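Local structure of tRNA (cytosine(72)-C(5))-methyltransferase (Pyrococcus horikoshii, 5ZVE) at residues A[214-219]-A[223-228]; A[210-215]-A[248-253]; A[187-192]-A[317-322]; A[203-208]-A[273-278]. The protein transfers a methyl group from S-adenosyl-L-methionine to carbon 5 of cytosine 72 in several tRNAs. One frame throughout, in Å; residues are numbered along the deposited sequence.

All four contacts lie in the Rossmann-like methyltransferase domain. Contacts 1 and 2, whose centres are 4 Å apart, set helix 210-218 against the neighbouring parallel strands 225-229 and 250-254. Contact 3 seats helix 184-193 on strand 316-322, and contact 4 brings together the loops that follow strands 201-203 and 267-273. Contacts 2 and 4 both hold the bound S-adenosyl-L-homocysteine, one by its carboxylate and the other by its amine. Asp-273 of contact 4 ties the site together: its OD2 forms a salt bridge with Lys-211 NZ of contact 2 (2.8 Å), and its OD1 lies 2.8 Å from Ser-321 OG of contact 3, a probable hydrogen bond.

Contact 1. Residues A[214-219]-A[223-228]; sequences HIAQLL and GEIIAI
Ile-225 drives its side chain into the flank of helix 210-218, among Ile-215, Ala-216 and Leu-219, within the beta-alpha-beta unit of strand 201-203, helix 210-218 and strand 225-229. The tip does most of the touching: Ile-225 CD1 lies 3.5 Å from Ile-215 CG2, and as close to the backbone N of Ala-216. Ala-216 CB stands 3.9 Å from the same CD1 methyl. One bond nearer the strand, Ile-225 CG1 meets Leu-219 CD1 at 4.1 Å. The extended second torsion of Ile-225 (chi2 168°) carries CD1 out to the helix backbone. Ile-215 presents its short branch: with chi1 -59° CG2 faces the strand, while CG1 and CD1 lead off toward Ala-190 and Leu-193 of helix 184-193. With an alanine in place of Ile-225, the helix face would probably be left with a gap between Ile-215 CG2 and Leu-219 CD1, and both side chains could become freer to turn. Further out, Ile-225 is fixed on the sheet by backbone hydrogen bonds to Asn-249 and Lys-251 of the adjacent strand region. The helix's other face is tied to the N-terminal part of the chain through Gln-217, bonded to Arg-39 and Val-40. Leu-219 N is hydrogen-bonded to Ile-215 O at 2.9 Å, which places its side chain beside Ile-225. Where the chain comes back toward the sheet, Gly-223 takes a positive phi of 69°, and a side chain there would point at Leu-219 CD1.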
loop_
_atom_site.group_PDB
_atom_site.type_symbol
_atom_site.label_atom_id
_atom_site.label_comp_id
_atom_site.label_asym_id
_atom_site.label_seq_id
_atom_site.Cartn_x
_atom_site.Cartn_y
_atom_site.Cartn_z
ATOM N N HIS A 214 9.317 8.918 -5.394
ATOM C CA HIS A 214 8.867 10.117 -4.698
ATOM C C HIS A 214 10.066 10.943 -4.226
ATOM O O HIS A 214 10.085 12.165 -4.372
ATOM C CB HIS A 214 7.960 9.744 -3.522
ATOM C CG HIS A 214 7.266 10.909 -2.891
ATOM N ND1 HIS A 214 6.466 10.785 -1.778
ATOM C CD2 HIS A 214 7.248 12.225 -3.223
ATOM C CE1 HIS A 214 5.987 11.972 -1.445
ATOM N NE2 HIS A 214 6.446 12.860 -2.307
ATOM N N ILE A 215 11.068 10.268 -3.666
ATOM C CA ILE A 215 12.318 10.921 -3.280
ATOM C C ILE A 215 12.964 11.590 -4.488
ATOM O O ILE A 215 13.472 12.713 -4.405
ATOM C CB ILE A 215 13.320 9.926 -2.658
ATOM C CG1 ILE A 215 12.720 9.253 -1.426
ATOM C CG2 ILE A 215 14.612 10.633 -2.280
ATOM C CD1 ILE A 215 12.648 10.143 -0.211
ATOM N N ALA A 216 12.927 10.891 -5.615
ATOM C CA ALA A 216 13.522 11.383 -6.852
ATOM C C ALA A 216 12.892 12.696 -7.316
ATOM O O ALA A 216 13.598 13.591 -7.776
ATOM C CB ALA A 216 13.407 10.327 -7.939
ATOM N N GLN A 217 11.574 12.822 -7.189
ATOM C CA GLN A 217 10.913 14.057 -7.613
ATOM C C GLN A 217 11.103 15.169 -6.577
ATOM O O GLN A 217 11.150 16.345 -6.932
ATOM C CB GLN A 217 9.423 13.822 -7.897
ATOM C CG GLN A 217 8.522 13.702 -6.684
ATOM C CD GLN A 217 7.078 13.400 -7.073
ATOM O OE1 GLN A 217 6.809 12.448 -7.808
ATOM N NE2 GLN A 217 6.147 14.223 -6.595
ATOM N N LEU A 218 11.217 14.805 -5.303
ATOM C CA LEU A 218 11.549 15.787 -4.272
ATOM C C LEU A 218 12.957 16.338 -4.482
ATOM O O LEU A 218 13.241 17.492 -4.152
ATOM C CB LEU A 218 11.436 15.183 -2.870
ATOM C CG LEU A 218 10.050 14.755 -2.389
ATOM C CD1 LEU A 218 10.183 13.884 -1.145
ATOM C CD2 LEU A 218 9.166 15.976 -2.119
ATOM N N LEU A 219 13.838 15.500 -5.023
ATOM C CA LEU A 219 15.199 15.913 -5.356
ATOM C C LEU A 219 15.241 16.624 -6.703
ATOM O O LEU A 219 16.266 17.189 -7.084
ATOM C CB LEU A 219 16.141 14.707 -5.373
ATOM C CG LEU A 219 16.437 14.023 -4.037
ATOM C CD1 LEU A 219 17.588 13.047 -4.192
ATOM C CD2 LEU A 219 16.743 15.046 -2.965
ATOM N N GLY A 223 21.096 14.687 -7.625
ATOM C CA GLY A 223 21.716 13.761 -6.695
ATOM C C GLY A 223 21.671 12.317 -7.157
ATOM O O GLY A 223 21.607 12.030 -8.353
ATOM N N GLU A 224 21.726 11.397 -6.201
ATOM C CA GLU A 224 21.628 9.977 -6.509
ATOM C C GLU A 224 20.899 9.243 -5.390
ATOM O O GLU A 224 21.073 9.554 -4.209
ATOM C CB GLU A 224 23.021 9.369 -6.732
ATOM C CG GLU A 224 23.042 7.841 -6.823
ATOM C CD GLU A 224 24.441 7.273 -7.006
ATOM O OE1 GLU A 224 24.824 6.986 -8.161
ATOM O OE2 GLU A 224 25.154 7.099 -5.993
ATOM N N ILE A 225 20.064 8.284 -5.777
ATOM C CA ILE A 225 19.377 7.431 -4.822
ATOM C C ILE A 225 19.776 5.987 -5.063
ATOM O O ILE A 225 19.668 5.477 -6.180
ATOM C CB ILE A 225 17.850 7.555 -4.931
ATOM C CG1 ILE A 225 17.420 9.021 -4.852
ATOM C CG2 ILE A 225 17.175 6.723 -3.849
ATOM C CD1 ILE A 225 15.964 9.242 -5.240
ATOM N N ILE A 226 20.251 5.329 -4.016
ATOM C CA ILE A 226 20.564 3.915 -4.102
ATOM C C ILE A 226 19.367 3.107 -3.647
ATOM O O ILE A 226 18.921 3.240 -2.508
ATOM C CB ILE A 226 21.786 3.556 -3.255
ATOM C CG1 ILE A 226 23.008 4.315 -3.768
ATOM C CG2 ILE A 226 22.025 2.056 -3.287
ATOM C CD1 ILE A 226 24.158 4.304 -2.822
ATOM N N ALA A 227 18.850 2.270 -4.539
ATOM C CA ALA A 227 17.637 1.516 -4.256
ATOM C C ALA A 227 17.899 0.020 -4.252
ATOM O O ALA A 227 18.335 -0.552 -5.249
ATOM C CB ALA A 227 16.560 1.858 -5.264
ATOM N N ILE A 228 17.622 -0.609 -3.116
ATOM C CA ILE A 228 17.934 -2.018 -2.921
ATOM C C ILE A 228 16.676 -2.870 -2.868
ATOM O O ILE A 228 15.691 -2.483 -2.249
ATOM C CB ILE A 228 18.727 -2.222 -1.614
ATOM C CG1 ILE A 228 20.004 -1.383 -1.627
ATOM C CG2 ILE A 228 19.028 -3.691 -1.379
ATOM C CD1 ILE A 228 20.736 -1.386 -0.321
#

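Contact 2. Residues A[210-215]-A[248-253]; sequences GKTTHI and KNVKLV. With SAH (S-adenosyl-L-homocysteine), chain C.
Thr-212 and Val-250 meet methyl to methyl, joining the first turn of helix 210-218 to strand 250-254 of the Rossmann-like sheet. Thr-212 CG2 lies 3.7 Å from Val-250 CG2 and 3.9 Å from Val-250 CG1, resting against both prongs of the valine fork. The threonine torsion sorts its two branches: at chi1 -57° the methyl stands opposite the backbone N and goes to the valine, while OG1 sits beside that N and is hydrogen-bonded to Asp-203 OD2. Val-250 turns both of its methyls to the helix. Thr-212 also leans on Met-238 of helix 232-245 and on Ala-206.

The same turn receives the carboxylate of S-adenosyl-L-homocysteine on its backbone. Gly-210 N donates to SAH OXT at 3.0 Å (147°), and Lys-211 N donates to SAH O at 3.2 Å, so each carboxylate oxygen has its own N-H. A side chain on Gly-210 would be crowded by SAH O, so the glycine leaves space for the ligand. Lys-211 runs extended past the carboxylate, its CG 3.5 Å from SAH O, then bends at chi4 (69°) to bring NZ to Asp-273 and to the hydroxyl of Ser-186. NZ stays 3.6 Å from SAH O, so its charge may also favour the carboxylate.

The chemistry divides along the turn: the threonine methyl meets the valine of the strand, whereas the amides at the helix start, with the nearby lysine, probably favour the ionised carboxylate and so hold the amino-acid end of the ligand.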
loop_
_atom_site.group_PDB
_atom_site.type_symbol
_atom_site.label_atom_id
_atom_site.label_comp_id
_atom_site.label_asym_id
_atom_site.label_seq_id
_atom_site.Cartn_x
_atom_site.Cartn_y
_atom_site.Cartn_z
ATOM N N GLY A 210 7.739 2.955 -5.191
ATOM C CA GLY A 210 6.818 4.009 -4.809
ATOM C C GLY A 210 7.499 5.137 -4.059
ATOM O O GLY A 210 7.440 6.294 -4.464
ATOM N N LYS A 211 8.166 4.801 -2.963
ATOM C CA LYS A 211 8.812 5.817 -2.148
ATOM C C LYS A 211 10.122 6.269 -2.772
ATOM O O LYS A 211 10.546 7.405 -2.575
ATOM C CB LYS A 211 9.033 5.310 -0.721
ATOM C CG LYS A 211 7.737 5.061 0.042
ATOM C CD LYS A 211 7.987 4.369 1.371
ATOM C CE LYS A 211 6.685 4.147 2.114
ATOM N NZ LYS A 211 5.833 3.131 1.435
ATOM N N THR A 212 10.771 5.386 -3.522
ATOM C CA THR A 212 12.020 5.766 -4.171
ATOM C C THR A 212 11.806 6.878 -5.198
ATOM O O THR A 212 12.535 7.871 -5.217
ATOM C CB THR A 212 12.685 4.574 -4.863
ATOM O OG1 THR A 212 12.897 3.528 -3.907
ATOM C CG2 THR A 212 14.021 4.987 -5.458
ATOM N N THR A 213 10.793 6.713 -6.041
ATOM C CA THR A 213 10.529 7.678 -7.101
ATOM C C THR A 213 9.990 8.992 -6.536
ATOM O O THR A 213 10.190 10.054 -7.120
ATOM C CB THR A 213 9.551 7.107 -8.151
ATOM O OG1 THR A 213 8.380 6.588 -7.506
ATOM C CG2 THR A 213 10.223 5.987 -8.935
ATOM N N HIS A 214 9.317 8.918 -5.394
ATOM C CA HIS A 214 8.867 10.117 -4.698
ATOM C C HIS A 214 10.066 10.943 -4.226
ATOM O O HIS A 214 10.085 12.165 -4.372
ATOM C CB HIS A 214 7.960 9.744 -3.522
ATOM C CG HIS A 214 7.266 10.909 -2.891
ATOM N ND1 HIS A 214 6.466 10.785 -1.778
ATOM C CD2 HIS A 214 7.248 12.225 -3.223
ATOM C CE1 HIS A 214 5.987 11.972 -1.445
ATOM N NE2 HIS A 214 6.446 12.860 -2.307
ATOM N N ILE A 215 11.068 10.268 -3.666
ATOM C CA ILE A 215 12.318 10.921 -3.280
ATOM C C ILE A 215 12.964 11.590 -4.488
ATOM O O ILE A 215 13.472 12.713 -4.405
ATOM C CB ILE A 215 13.320 9.926 -2.658
ATOM C CG1 ILE A 215 12.720 9.253 -1.426
ATOM C CG2 ILE A 215 14.612 10.633 -2.280
ATOM C CD1 ILE A 215 12.648 10.143 -0.211
ATOM N N LYS A 248 15.543 9.789 -13.322
ATOM C CA LYS A 248 16.919 9.631 -13.782
ATOM C C LYS A 248 17.863 9.645 -12.591
ATOM O O LYS A 248 19.072 9.822 -12.731
ATOM C CB LYS A 248 17.284 10.750 -14.758
ATOM C CG LYS A 248 16.355 10.845 -15.954
ATOM C CD LYS A 248 16.741 11.997 -16.864
ATOM C CE LYS A 248 15.846 12.063 -18.089
ATOM N NZ LYS A 248 16.334 13.080 -19.060
ATOM N N ASN A 249 17.281 9.443 -11.418
ATOM C CA ASN A 249 17.924 9.770 -10.162
ATOM C C ASN A 249 18.396 8.544 -9.380
ATOM O O ASN A 249 19.055 8.662 -8.347
ATOM C CB ASN A 249 16.944 10.615 -9.339
ATOM C CG ASN A 249 17.615 11.358 -8.224
ATOM O OD1 ASN A 249 18.821 11.596 -8.266
ATOM N ND2 ASN A 249 16.828 11.804 -7.253
ATOM N N VAL A 250 18.058 7.364 -9.885
ATOM C CA VAL A 250 18.104 6.156 -9.074
ATOM C C VAL A 250 19.077 5.104 -9.596
ATOM O O VAL A 250 19.116 4.815 -10.794
ATOM C CB VAL A 250 16.701 5.523 -8.968
ATOM C CG1 VAL A 250 16.744 4.257 -8.149
ATOM C CG2 VAL A 250 15.737 6.511 -8.339
ATOM N N LYS A 251 19.871 4.549 -8.683
ATOM C CA LYS A 251 20.733 3.412 -8.982
ATOM C C LYS A 251 20.198 2.148 -8.316
ATOM O O LYS A 251 20.130 2.063 -7.088
ATOM C CB LYS A 251 22.168 3.683 -8.530
ATOM C CG LYS A 251 23.098 2.483 -8.663
ATOM C CD LYS A 251 23.240 2.038 -10.113
ATOM C CE LYS A 251 24.457 1.144 -10.312
ATOM N NZ LYS A 251 24.539 0.072 -9.285
ATOM N N LEU A 252 19.814 1.176 -9.135
ATOM C CA LEU A 252 19.289 -0.089 -8.635
ATOM C C LEU A 252 20.395 -1.086 -8.328
ATOM O O LEU A 252 21.289 -1.311 -9.141
ATOM C CB LEU A 252 18.320 -0.708 -9.645
ATOM C CG LEU A 252 16.821 -0.462 -9.474
ATOM C CD1 LEU A 252 16.544 0.993 -9.262
ATOM C CD2 LEU A 252 16.082 -0.948 -10.700
ATOM N N VAL A 253 20.327 -1.684 -7.145
ATOM C CA VAL A 253 21.218 -2.780 -6.798
ATOM C C VAL A 253 20.396 -3.927 -6.207
ATOM O O VAL A 253 19.586 -3.735 -5.295
ATOM C CB VAL A 253 22.346 -2.329 -5.829
ATOM C CG1 VAL A 253 23.270 -1.333 -6.509
ATOM C CG2 VAL A 253 21.782 -1.742 -4.558
HETATM N N SAH C . 9.157 0.594 -0.404
HETATM C CA SAH C . 8.460 -0.011 -1.533
HETATM C CB SAH C . 7.707 -1.273 -1.111
HETATM C CG SAH C . 8.417 -2.172 -0.095
HETATM S SD SAH C . 7.624 -3.796 -0.008
HETATM C C SAH C . 7.529 0.968 -2.255
HETATM O O SAH C . 7.219 2.049 -1.754
HETATM O OXT SAH C . 7.066 0.703 -3.363
HETATM C "C5'" SAH C . 9.041 -4.580 0.811
HETATM C "C4'" SAH C . 10.140 -5.046 -0.141
HETATM O "O4'" SAH C . 11.202 -5.618 0.595
HETATM C "C3'" SAH C . 9.702 -6.110 -1.141
HETATM O "O3'" SAH C . 9.802 -5.584 -2.443
HETATM C "C2'" SAH C . 10.705 -7.241 -1.002
HETATM O "O2'" SAH C . 11.191 -7.620 -2.266
HETATM C "C1'" SAH C . 11.823 -6.608 -0.199
HETATM N N9 SAH C . 12.595 -7.565 0.623
HETATM C C8 SAH C . 12.134 -8.603 1.393
HETATM N N7 SAH C . 13.194 -9.208 1.980
HETATM C C5 SAH C . 14.324 -8.573 1.596
HETATM C C6 SAH C . 15.668 -8.774 1.890
HETATM N N6 SAH C . 16.051 -9.756 2.703
HETATM N N1 SAH C . 16.612 -7.938 1.334
HETATM C C2 SAH C . 16.225 -6.915 0.489
HETATM N N3 SAH C . 14.891 -6.724 0.199
HETATM C C4 SAH C . 13.957 -7.540 0.745
#

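Contact 3. Residues A[187-192]-A[317-322]; sequences MVTARV and VLVYST
Thr-189 faces Val-319 and Ser-321 where helix 184-193 packs on strand 316-322, their segments running almost antiparallel (172°) with axes 9.2 Å apart at closest approach. From Thr-189 CB, which is directed at the strand, the two branches part. The methyl CG2 crosses the valine at an angle, 3.7 Å from Val-319 CG1, and comes within 3.8 Å of Ser-321 OG. The hydroxyl OG1 lies 4.0 Å from Ser-321 CB; its hydrogen bond is to Pro-185 O, one turn back in the helix. A chi1 of -63° makes this division, leaving OG1 beside the backbone N and giving CG2 to the strand.

Ser-321 has its OG tucked between its own backbone N and carbonyl carbon (chi1 64°), from where it bonds to Asp-273, a cofactor-binding residue. The threonine methyl thus packs against the hydroxyl that makes this link to the S-adenosyl-L-homocysteine site. A turn along the helix, Val-192 CG1 makes a looser apolar contact with Val-319 CG2, at 4.4 Å.

Two residues beyond Ser-321 comes Cys-323, the predicted nucleophile. Strand 316-322 lies between the parallel strand 267-273 and the antiparallel strand 374-381; Thr-189 spans all three, touching Leu-271 and Ile-376 as well, while Ala-190 of the same helix packs on helix 210-218 through His-214 and Ile-215.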
loop_
_atom_site.group_PDB
_atom_site.type_symbol
_atom_site.label_atom_id
_atom_site.label_comp_id
_atom_site.label_asym_id
_atom_site.label_seq_id
_atom_site.Cartn_x
_atom_site.Cartn_y
_atom_site.Cartn_z
ATOM N N MET A 187 3.215 8.562 1.215
ATOM C CA MET A 187 3.704 9.841 0.721
ATOM C C MET A 187 4.300 10.699 1.837
ATOM O O MET A 187 5.334 11.339 1.656
ATOM C CB MET A 187 2.581 10.596 0.027
ATOM C CG MET A 187 2.218 10.046 -1.331
ATOM S SD MET A 187 1.163 11.206 -2.218
ATOM C CE MET A 187 -0.450 10.767 -1.576
ATOM N N VAL A 188 3.638 10.713 2.988
ATOM C CA VAL A 188 4.154 11.406 4.163
ATOM C C VAL A 188 5.542 10.881 4.529
ATOM O O VAL A 188 6.429 11.648 4.911
ATOM C CB VAL A 188 3.199 11.252 5.370
ATOM C CG1 VAL A 188 3.782 11.911 6.600
ATOM C CG2 VAL A 188 1.836 11.856 5.052
ATOM N N THR A 189 5.728 9.571 4.396
ATOM C CA THR A 189 6.999 8.926 4.721
ATOM C C THR A 189 8.185 9.569 3.993
ATOM O O THR A 189 9.166 9.958 4.625
ATOM C CB THR A 189 6.963 7.417 4.385
ATOM O OG1 THR A 189 5.964 6.767 5.182
ATOM C CG2 THR A 189 8.315 6.772 4.647
ATOM N N ALA A 190 8.086 9.697 2.673
ATOM C CA ALA A 190 9.171 10.280 1.881
ATOM C C ALA A 190 9.403 11.747 2.237
ATOM O O ALA A 190 10.539 12.218 2.263
ATOM C CB ALA A 190 8.880 10.137 0.397
ATOM N N ARG A 191 8.320 12.468 2.502
ATOM C CA ARG A 191 8.420 13.857 2.940
ATOM C C ARG A 191 9.166 13.981 4.268
ATOM O O ARG A 191 10.064 14.811 4.418
ATOM C CB ARG A 191 7.025 14.471 3.064
ATOM C CG ARG A 191 6.442 14.936 1.746
ATOM C CD ARG A 191 6.936 16.337 1.421
ATOM N NE ARG A 191 6.303 16.872 0.221
ATOM C CZ ARG A 191 6.497 18.103 -0.235
ATOM N NH1 ARG A 191 7.304 18.931 0.415
ATOM N NH2 ARG A 191 5.883 18.506 -1.336
ATOM N N VAL A 192 8.783 13.145 5.223
ATOM C CA VAL A 192 9.354 13.164 6.563
ATOM C C VAL A 192 10.851 12.824 6.542
ATOM O O VAL A 192 11.597 13.202 7.442
ATOM C CB VAL A 192 8.563 12.191 7.481
ATOM C CG1 VAL A 192 9.296 11.899 8.780
ATOM C CG2 VAL A 192 7.162 12.746 7.745
ATOM N N VAL A 317 20.145 10.084 9.392
ATOM C CA VAL A 317 18.723 9.939 9.662
ATOM C C VAL A 317 18.168 8.647 9.073
ATOM O O VAL A 317 18.414 8.317 7.909
ATOM C CB VAL A 317 17.926 11.126 9.102
ATOM C CG1 VAL A 317 16.423 10.895 9.269
ATOM C CG2 VAL A 317 18.361 12.414 9.778
ATOM N N LEU A 318 17.422 7.913 9.890
ATOM C CA LEU A 318 16.711 6.731 9.419
ATOM C C LEU A 318 15.211 6.947 9.513
ATOM O O LEU A 318 14.696 7.377 10.546
ATOM C CB LEU A 318 17.117 5.494 10.226
ATOM C CG LEU A 318 16.260 4.235 10.035
ATOM C CD1 LEU A 318 16.466 3.628 8.661
ATOM C CD2 LEU A 318 16.554 3.213 11.124
ATOM N N VAL A 319 14.512 6.670 8.420
ATOM C CA VAL A 319 13.061 6.624 8.467
ATOM C C VAL A 319 12.615 5.180 8.305
ATOM O O VAL A 319 12.912 4.528 7.299
ATOM C CB VAL A 319 12.406 7.521 7.392
ATOM C CG1 VAL A 319 10.960 7.112 7.175
ATOM C CG2 VAL A 319 12.487 8.981 7.806
ATOM N N TYR A 320 11.915 4.689 9.319
ATOM C CA TYR A 320 11.381 3.339 9.336
ATOM C C TYR A 320 9.870 3.380 9.173
ATOM O O TYR A 320 9.184 4.109 9.889
ATOM C CB TYR A 320 11.777 2.647 10.641
ATOM C CG TYR A 320 11.249 1.246 10.844
ATOM C CD1 TYR A 320 11.917 0.144 10.317
ATOM C CD2 TYR A 320 10.114 1.017 11.614
ATOM C CE1 TYR A 320 11.450 -1.147 10.527
ATOM C CE2 TYR A 320 9.640 -0.268 11.826
ATOM C CZ TYR A 320 10.315 -1.348 11.283
ATOM O OH TYR A 320 9.846 -2.630 11.492
ATOM N N SER A 321 9.350 2.620 8.218
ATOM C CA SER A 321 7.908 2.564 8.023
ATOM C C SER A 321 7.419 1.149 7.737
ATOM O O SER A 321 8.123 0.339 7.134
ATOM C CB SER A 321 7.477 3.509 6.890
ATOM O OG SER A 321 8.008 3.113 5.638
ATOM N N THR A 322 6.202 0.862 8.181
ATOM C CA THR A 322 5.526 -0.384 7.840
ATOM C C THR A 322 4.063 -0.121 7.514
ATOM O O THR A 322 3.505 0.903 7.912
ATOM C CB THR A 322 5.587 -1.419 8.988
ATOM O OG1 THR A 322 4.671 -1.031 10.022
ATOM C CG2 THR A 322 6.994 -1.532 9.575
#

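Contact 4. Residues A[203-208]-A[273-278]; sequences DMAAAP and DAPCTA. With SAH (S-adenosyl-L-homocysteine), chain C.
The cofactor pocket of this class I methyltransferase fold opens between two loops, each at the carboxyl end of a parallel strand, and Ala-205 and Asp-273 bring those loops together. Ala-205 CB rests 3.6 Å from Asp-273 O and 4.2 Å from Pro-275 CD, and the same methyl abuts the ribose of S-adenosyl-L-homocysteine, 3.4 Å from SAH O4'. The ligand amine joins the two loops: SAH N donates to Ala-205 O (3.0 Å) and to Asp-273 OD2 (2.7 Å). In Asp-273, CG stands opposite the backbone N (chi1 -176°), which directs the carboxylate to the amine. OD2 also serves Lys-211, and OD1 is held by Ser-321, so both oxygens are engaged. Pro-208, preceded by a cis peptide bond, brings its CD to 3.2 Å from SAH OXT. Further along the second loop, Cys-276 touches Cys-323, the predicted nucleophile, so the loop that holds the ligand amine also reaches the probable catalytic cysteine. On the adenine side, Pro-275 packs beside Tyr-300 and brings its CG to 3.9 Å from SAH C8.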
loop_
_atom_site.group_PDB
_atom_site.type_symbol
_atom_site.label_atom_id
_atom_site.label_comp_id
_atom_site.label_asym_id
_atom_site.label_seq_id
_atom_site.Cartn_x
_atom_site.Cartn_y
_atom_site.Cartn_z
ATOM N N ASP A 203 17.499 3.557 -0.132
ATOM C CA ASP A 203 16.223 2.872 0.055
ATOM C C ASP A 203 16.504 1.370 0.018
ATOM O O ASP A 203 16.764 0.818 -1.048
ATOM C CB ASP A 203 15.230 3.292 -1.035
ATOM C CG ASP A 203 13.797 2.915 -0.712
ATOM O OD1 ASP A 203 13.566 2.111 0.214
ATOM O OD2 ASP A 203 12.892 3.448 -1.388
ATOM N N MET A 204 16.463 0.706 1.171
ATOM C CA MET A 204 16.999 -0.653 1.246
ATOM C C MET A 204 15.953 -1.738 1.039
ATOM O O MET A 204 16.278 -2.920 1.023
ATOM C CB MET A 204 17.703 -0.897 2.587
ATOM C CG MET A 204 16.923 -0.487 3.825
ATOM S SD MET A 204 17.879 -0.830 5.325
ATOM C CE MET A 204 19.281 0.205 5.039
ATOM N N ALA A 205 14.702 -1.333 0.866
ATOM C CA ALA A 205 13.653 -2.244 0.435
ATOM C C ALA A 205 12.734 -1.458 -0.479
ATOM O O ALA A 205 11.640 -1.055 -0.081
ATOM C CB ALA A 205 12.897 -2.811 1.621
ATOM N N ALA A 206 13.182 -1.251 -1.713
ATOM C CA ALA A 206 12.691 -0.138 -2.515
ATOM C C ALA A 206 11.626 -0.499 -3.540
ATOM O O ALA A 206 10.803 0.345 -3.879
ATOM C CB ALA A 206 13.864 0.533 -3.214
ATOM N N ALA A 207 11.622 -1.740 -4.020
ATOM C CA ALA A 207 10.716 -2.123 -5.103
ATOM C C ALA A 207 9.280 -2.267 -4.603
ATOM O O ALA A 207 9.063 -2.706 -3.476
ATOM C CB ALA A 207 11.188 -3.414 -5.754
ATOM N N PRO A 208 8.287 -1.916 -5.449
ATOM C CA PRO A 208 8.401 -1.479 -6.849
ATOM C C PRO A 208 8.837 -0.020 -7.065
ATOM O O PRO A 208 8.883 0.425 -8.212
ATOM C CB PRO A 208 6.981 -1.683 -7.385
ATOM C CG PRO A 208 6.115 -1.477 -6.199
ATOM C CD PRO A 208 6.878 -2.049 -5.036
ATOM N N ASP A 273 11.458 1.056 4.396
ATOM C CA ASP A 273 10.050 0.723 4.266
ATOM C C ASP A 273 9.976 -0.794 4.278
ATOM O O ASP A 273 9.958 -1.440 3.234
ATOM C CB ASP A 273 9.468 1.319 2.985
ATOM C CG ASP A 273 7.981 1.084 2.851
ATOM O OD1 ASP A 273 7.276 1.116 3.881
ATOM O OD2 ASP A 273 7.519 0.873 1.709
ATOM N N ALA A 274 9.912 -1.355 5.478
ATOM C CA ALA A 274 10.310 -2.740 5.696
ATOM C C ALA A 274 9.232 -3.743 5.311
ATOM O O ALA A 274 8.040 -3.466 5.449
ATOM C CB ALA A 274 10.706 -2.933 7.152
ATOM N N PRO A 275 9.657 -4.917 4.813
ATOM C CA PRO A 275 8.739 -6.049 4.671
ATOM C C PRO A 275 8.057 -6.315 6.004
ATOM O O PRO A 275 8.721 -6.293 7.039
ATOM C CB PRO A 275 9.656 -7.206 4.255
ATOM C CG PRO A 275 11.039 -6.763 4.633
ATOM C CD PRO A 275 11.036 -5.279 4.452
ATOM N N CYS A 276 6.750 -6.535 5.986
ATOM C CA CYS A 276 5.995 -6.636 7.224
ATOM C C CYS A 276 4.787 -7.529 7.035
ATOM O O CYS A 276 4.497 -7.957 5.920
ATOM C CB CYS A 276 5.564 -5.246 7.711
ATOM S SG CYS A 276 4.409 -4.371 6.625
ATOM N N THR A 277 4.087 -7.810 8.128
ATOM C CA THR A 277 2.909 -8.673 8.095
ATOM C C THR A 277 1.745 -8.042 7.317
ATOM O O THR A 277 0.765 -8.721 6.998
ATOM C CB THR A 277 2.453 -9.025 9.527
ATOM O OG1 THR A 277 2.364 -7.830 10.311
ATOM C CG2 THR A 277 3.457 -9.963 10.186
ATOM N N ALA A 278 1.865 -6.747 7.020
ATOM C CA ALA A 278 0.890 -6.015 6.207
ATOM C C ALA A 278 -0.519 -6.053 6.794
ATOM O O ALA A 278 -1.504 -6.070 6.059
ATOM C CB ALA A 278 0.878 -6.552 4.780
HETATM N N SAH C . 9.157 0.594 -0.404
HETATM C CA SAH C . 8.460 -0.011 -1.533
HETATM C CB SAH C . 7.707 -1.273 -1.111
HETATM C CG SAH C . 8.417 -2.172 -0.095
HETATM S SD SAH C . 7.624 -3.796 -0.008
HETATM C C SAH C . 7.529 0.968 -2.255
HETATM O O SAH C . 7.219 2.049 -1.754
HETATM O OXT SAH C . 7.066 0.703 -3.363
HETATM C "C5'" SAH C . 9.041 -4.580 0.811
HETATM C "C4'" SAH C . 10.140 -5.046 -0.141
HETATM O "O4'" SAH C . 11.202 -5.618 0.595
HETATM C "C3'" SAH C . 9.702 -6.110 -1.141
HETATM O "O3'" SAH C . 9.802 -5.584 -2.443
HETATM C "C2'" SAH C . 10.705 -7.241 -1.002
HETATM O "O2'" SAH C . 11.191 -7.620 -2.266
HETATM C "C1'" SAH C . 11.823 -6.608 -0.199
HETATM N N9 SAH C . 12.595 -7.565 0.623
HETATM C C8 SAH C . 12.134 -8.603 1.393
HETATM N N7 SAH C . 13.194 -9.208 1.980
HETATM C C5 SAH C . 14.324 -8.573 1.596
HETATM C C6 SAH C . 15.668 -8.774 1.890
HETATM N N6 SAH C . 16.051 -9.756 2.703
HETATM N N1 SAH C . 16.612 -7.938 1.334
HETATM C C2 SAH C . 16.225 -6.915 0.489
HETATM N N3 SAH C . 14.891 -6.724 0.199
HETATM C C4 SAH C . 13.957 -7.540 0.745
#